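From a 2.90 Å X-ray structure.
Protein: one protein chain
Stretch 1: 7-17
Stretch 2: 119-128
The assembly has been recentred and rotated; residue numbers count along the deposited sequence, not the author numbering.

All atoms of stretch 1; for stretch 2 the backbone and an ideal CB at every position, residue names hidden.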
# COMPACT_ATOMS: atom_id res chain seq x y z
N ALA A 7 -20.32 3.65 -9.18
CA ALA A 7 -20.42 4.65 -8.12
C ALA A 7 -19.83 4.08 -6.84
O ALA A 7 -19.10 4.78 -6.13
CB ALA A 7 -21.87 5.03 -7.92
N ARG A 8 -20.13 2.81 -6.55
CA ARG A 8 -19.60 2.19 -5.34
C ARG A 8 -18.08 2.16 -5.36
O ARG A 8 -17.43 2.55 -4.39
CB ARG A 8 -20.09 0.75 -5.16
CG ARG A 8 -19.51 0.09 -3.91
CD ARG A 8 -19.96 -1.34 -3.75
NE ARG A 8 -19.77 -2.06 -5.00
CZ ARG A 8 -20.76 -2.40 -5.81
NH1 ARG A 8 -22.01 -2.12 -5.48
NH2 ARG A 8 -20.49 -2.98 -6.96
N VAL A 9 -17.55 1.68 -6.48
CA VAL A 9 -16.11 1.59 -6.69
C VAL A 9 -15.49 2.97 -6.53
O VAL A 9 -14.61 3.18 -5.70
CB VAL A 9 -15.80 1.02 -8.08
CG1 VAL A 9 -14.37 1.33 -8.49
CG2 VAL A 9 -16.04 -0.48 -8.07
N VAL A 10 -15.97 3.93 -7.31
CA VAL A 10 -15.42 5.27 -7.22
C VAL A 10 -15.44 5.82 -5.79
O VAL A 10 -14.51 6.51 -5.38
CB VAL A 10 -16.17 6.25 -8.15
CG1 VAL A 10 -15.59 7.64 -8.00
CG2 VAL A 10 -16.04 5.78 -9.59
N ALA A 11 -16.49 5.51 -5.04
CA ALA A 11 -16.59 5.95 -3.65
C ALA A 11 -15.47 5.33 -2.82
O ALA A 11 -14.79 6.01 -2.05
CB ALA A 11 -17.93 5.56 -3.07
N THR A 12 -15.27 4.02 -3.00
CA THR A 12 -14.24 3.29 -2.28
C THR A 12 -12.85 3.76 -2.68
O THR A 12 -11.93 3.76 -1.86
CB THR A 12 -14.32 1.79 -2.58
OG1 THR A 12 -15.67 1.33 -2.43
CG2 THR A 12 -13.42 1.02 -1.62
N ALA A 13 -12.70 4.12 -3.94
CA ALA A 13 -11.43 4.60 -4.46
C ALA A 13 -11.02 5.86 -3.72
O ALA A 13 -9.88 6.00 -3.28
CB ALA A 13 -11.55 4.88 -5.95
N LYS A 14 -11.98 6.78 -3.59
CA LYS A 14 -11.76 8.04 -2.91
C LYS A 14 -11.44 7.77 -1.45
O LYS A 14 -10.59 8.44 -0.86
CB LYS A 14 -13.00 8.94 -3.05
CG LYS A 14 -13.19 9.42 -4.48
CD LYS A 14 -14.39 10.36 -4.69
CE LYS A 14 -14.42 10.89 -6.14
NZ LYS A 14 -15.54 11.85 -6.44
N ASP A 15 -12.10 6.78 -0.86
CA ASP A 15 -11.81 6.47 0.53
C ASP A 15 -10.37 5.99 0.66
O ASP A 15 -9.68 6.38 1.59
CB ASP A 15 -12.79 5.41 1.03
CG ASP A 15 -14.05 6.03 1.59
OD1 ASP A 15 -14.53 7.03 1.00
OD2 ASP A 15 -14.56 5.54 2.62
N PHE A 16 -9.93 5.15 -0.26
CA PHE A 16 -8.57 4.66 -0.22
C PHE A 16 -7.53 5.75 -0.40
O PHE A 16 -6.38 5.59 0.03
CB PHE A 16 -8.33 3.60 -1.28
CG PHE A 16 -8.70 2.23 -0.84
CD1 PHE A 16 -10.02 1.84 -0.82
CD2 PHE A 16 -7.73 1.33 -0.45
CE1 PHE A 16 -10.37 0.55 -0.43
CE2 PHE A 16 -8.07 0.04 -0.06
CZ PHE A 16 -9.38 -0.34 -0.05
N ASP A 17 -7.89 6.83 -1.08
CA ASP A 17 -6.93 7.92 -1.27
C ASP A 17 -6.86 8.71 0.02
O ASP A 17 -5.77 8.96 0.56
CB ASP A 17 -7.33 8.85 -2.43
CG ASP A 17 -7.12 8.21 -3.80
OD1 ASP A 17 -5.97 7.83 -4.14
OD2 ASP A 17 -8.11 8.10 -4.55
N UNK A 119 -20.10 -5.65 6.22
CA UNK A 119 -20.82 -5.56 4.97
C UNK A 119 -20.03 -4.72 3.97
O UNK A 119 -19.86 -5.10 2.81
CB UNK A 119 -22.21 -4.97 5.19
N UNK A 120 -19.54 -3.57 4.44
CA UNK A 120 -18.77 -2.67 3.59
C UNK A 120 -17.46 -3.33 3.20
O UNK A 120 -17.08 -3.34 2.01
CB UNK A 120 -18.51 -1.34 4.30
N UNK A 121 -16.77 -3.89 4.19
CA UNK A 121 -15.51 -4.59 3.99
C UNK A 121 -15.63 -5.67 2.89
O UNK A 121 -14.76 -5.79 2.03
CB UNK A 121 -15.05 -5.22 5.31
N UNK A 122 -16.71 -6.46 2.93
CA UNK A 122 -16.90 -7.52 1.94
C UNK A 122 -17.16 -6.98 0.53
O UNK A 122 -16.79 -7.61 -0.47
CB UNK A 122 -18.06 -8.42 2.37
N UNK A 123 -17.81 -5.82 0.43
CA UNK A 123 -18.05 -5.24 -0.88
C UNK A 123 -16.75 -4.69 -1.43
O UNK A 123 -16.51 -4.73 -2.63
CB UNK A 123 -19.12 -4.15 -0.81
N UNK A 124 -15.91 -4.19 -0.53
CA UNK A 124 -14.63 -3.65 -0.93
C UNK A 124 -13.79 -4.77 -1.56
O UNK A 124 -13.12 -4.57 -2.57
CB UNK A 124 -13.91 -3.02 0.26
N UNK A 125 -13.85 -5.95 -0.93
CA UNK A 125 -13.14 -7.15 -1.38
C UNK A 125 -13.64 -7.56 -2.77
O UNK A 125 -12.86 -7.89 -3.66
CB UNK A 125 -13.33 -8.30 -0.38
N UNK A 126 -14.96 -7.54 -2.92
CA UNK A 126 -15.58 -7.87 -4.19
C UNK A 126 -15.08 -6.88 -5.27
O UNK A 126 -14.73 -7.29 -6.37
CB UNK A 126 -17.10 -7.83 -4.07
N UNK A 127 -15.02 -5.58 -4.95
CA UNK A 127 -14.54 -4.60 -5.92
C UNK A 127 -13.04 -4.72 -6.20
O UNK A 127 -12.60 -4.53 -7.34
CB UNK A 127 -14.86 -3.19 -5.42
N UNK A 128 -12.24 -5.01 -5.18
CA UNK A 128 -10.80 -5.17 -5.37
C UNK A 128 -10.59 -6.37 -6.28
O UNK A 128 -9.89 -6.28 -7.29
CB UNK A 128 -10.07 -5.35 -4.04

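The two helices cross steeply, with an angle of 102° between their N-to-C directions and a closest axial approach of 10.4 Å, so only a few positions of the second helix can meet the first. All ten have helical backbone angles, and none has a positive phi that would call for glycine.

Position 119 has no atom of stretch 1 within 5.5 Å of its ideal CB, and many residues would fit; it is Lys-119, which makes no contact. At position 120 CA-to-CB points sideways, again into open space, but the carboxylate of Asp-15 lies within range of a long side chain. A basic residue would suit, though a polar one could serve. Arg-120 extends so that its end comes nearer than its base, and NH2 lies 3.9 Å from Asp-15 OD2, a long salt bridge. Positions 121 and 122 are out of reach and unconstrained by stretch 1; they hold Ser-121 and Leu-122.

Position 123 points toward stretch 1, its ideal CB 4.1 Å from Arg-8 CD. Arg-8, t at chi1 and chi2 and turned at chi3 (p), offers both an aliphatic stem and a flat cation, so an aromatic ring, a long aliphatic chain or an acid would all be reasonable. Trp-123 lays its ring against the guanidinium, face toward face, with CE3 3.4 Å from Arg-8 NE.

At position 124 CA-to-CB runs sideways, and the ideal CB is 4.5 Å from Thr-12 CG2 and 5.1 Å from Phe-16 CE1. This methyl and ring favour a small or medium apolar residue, such as alanine, cysteine or valine. Cys-124, with chi1 in t, places SG 3.8 Å from Thr-12 CG2 and 3.5 Å from Phe-16 CE1, meeting the phenyl ring at its edge.

Position 125 is out of reach and position 126 points sideways without touching; Cys-125 and Ile-126 are two of many possibilities.

Position 127 points toward stretch 1, and its CA is 6.4 Å from Val-9 CA. Its ideal CB lies 4.0 Å from Val-9 CG2 and 5.1 Å from Arg-8 NE, leaving room for a short side chain and presenting a positive charge; an acid fits best, with asparagine or serine as neutral alternatives. Asp-127 forms a salt bridge with Arg-8, whose NE donates to OD2 at 3.0 Å. Asp-127 OD1 receives weak hydrogen bonds from Arg-8 NE at 3.3 Å and Arg-8 NH2 at 3.5 Å. The carboxylate thus approaches the guanidinium edge, leaving a face for Trp-123.

Position 128 points sideways and tolerates many residues; the end of Leu-128 comes nearer without close contact.

Stretch 2 119-128: KRSLWCCIDL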
# COMPACT_ATOMS: atom_id res chain seq x y z
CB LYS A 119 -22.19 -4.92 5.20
CG LYS A 119 -22.92 -4.52 3.93
CD LYS A 119 -24.18 -3.75 4.27
CE LYS A 119 -24.96 -3.35 3.02
NZ LYS A 119 -24.21 -2.40 2.13
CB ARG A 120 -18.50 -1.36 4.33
CG ARG A 120 -19.67 -0.38 4.25
CD ARG A 120 -19.33 0.92 4.96
NE ARG A 120 -18.06 1.47 4.49
CZ ARG A 120 -17.25 2.21 5.25
NH1 ARG A 120 -17.58 2.48 6.50
NH2 ARG A 120 -16.10 2.67 4.74
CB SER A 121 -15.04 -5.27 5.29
OG SER A 121 -14.42 -4.36 6.18
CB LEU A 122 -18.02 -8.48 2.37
CG LEU A 122 -17.73 -9.35 3.61
CD1 LEU A 122 -18.93 -10.22 3.97
CD2 LEU A 122 -16.51 -10.20 3.36
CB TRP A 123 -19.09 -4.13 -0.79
CG TRP A 123 -20.44 -4.66 -1.04
CD1 TRP A 123 -21.42 -4.89 -0.12
CD2 TRP A 123 -20.95 -5.07 -2.30
NE1 TRP A 123 -22.53 -5.42 -0.74
CE2 TRP A 123 -22.27 -5.54 -2.08
CE3 TRP A 123 -20.43 -5.08 -3.61
CZ2 TRP A 123 -23.08 -6.02 -3.12
CZ3 TRP A 123 -21.24 -5.56 -4.64
CH2 TRP A 123 -22.55 -6.02 -4.39
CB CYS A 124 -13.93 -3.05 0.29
SG CYS A 124 -12.34 -2.29 -0.02
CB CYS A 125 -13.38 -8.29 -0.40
SG CYS A 125 -12.46 -8.15 1.16
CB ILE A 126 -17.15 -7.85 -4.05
CG1 ILE A 126 -17.58 -9.02 -3.16
CG2 ILE A 126 -17.84 -7.96 -5.41
CD1 ILE A 126 -19.06 -9.08 -2.84
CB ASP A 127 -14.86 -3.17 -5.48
CG ASP A 127 -16.37 -2.87 -5.45
OD1 ASP A 127 -17.10 -3.31 -6.37
OD2 ASP A 127 -16.83 -2.18 -4.52
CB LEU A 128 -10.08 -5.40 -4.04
CG LEU A 128 -10.09 -4.21 -3.10
CD1 LEU A 128 -9.59 -4.64 -1.73
CD2 LEU A 128 -9.22 -3.10 -3.67
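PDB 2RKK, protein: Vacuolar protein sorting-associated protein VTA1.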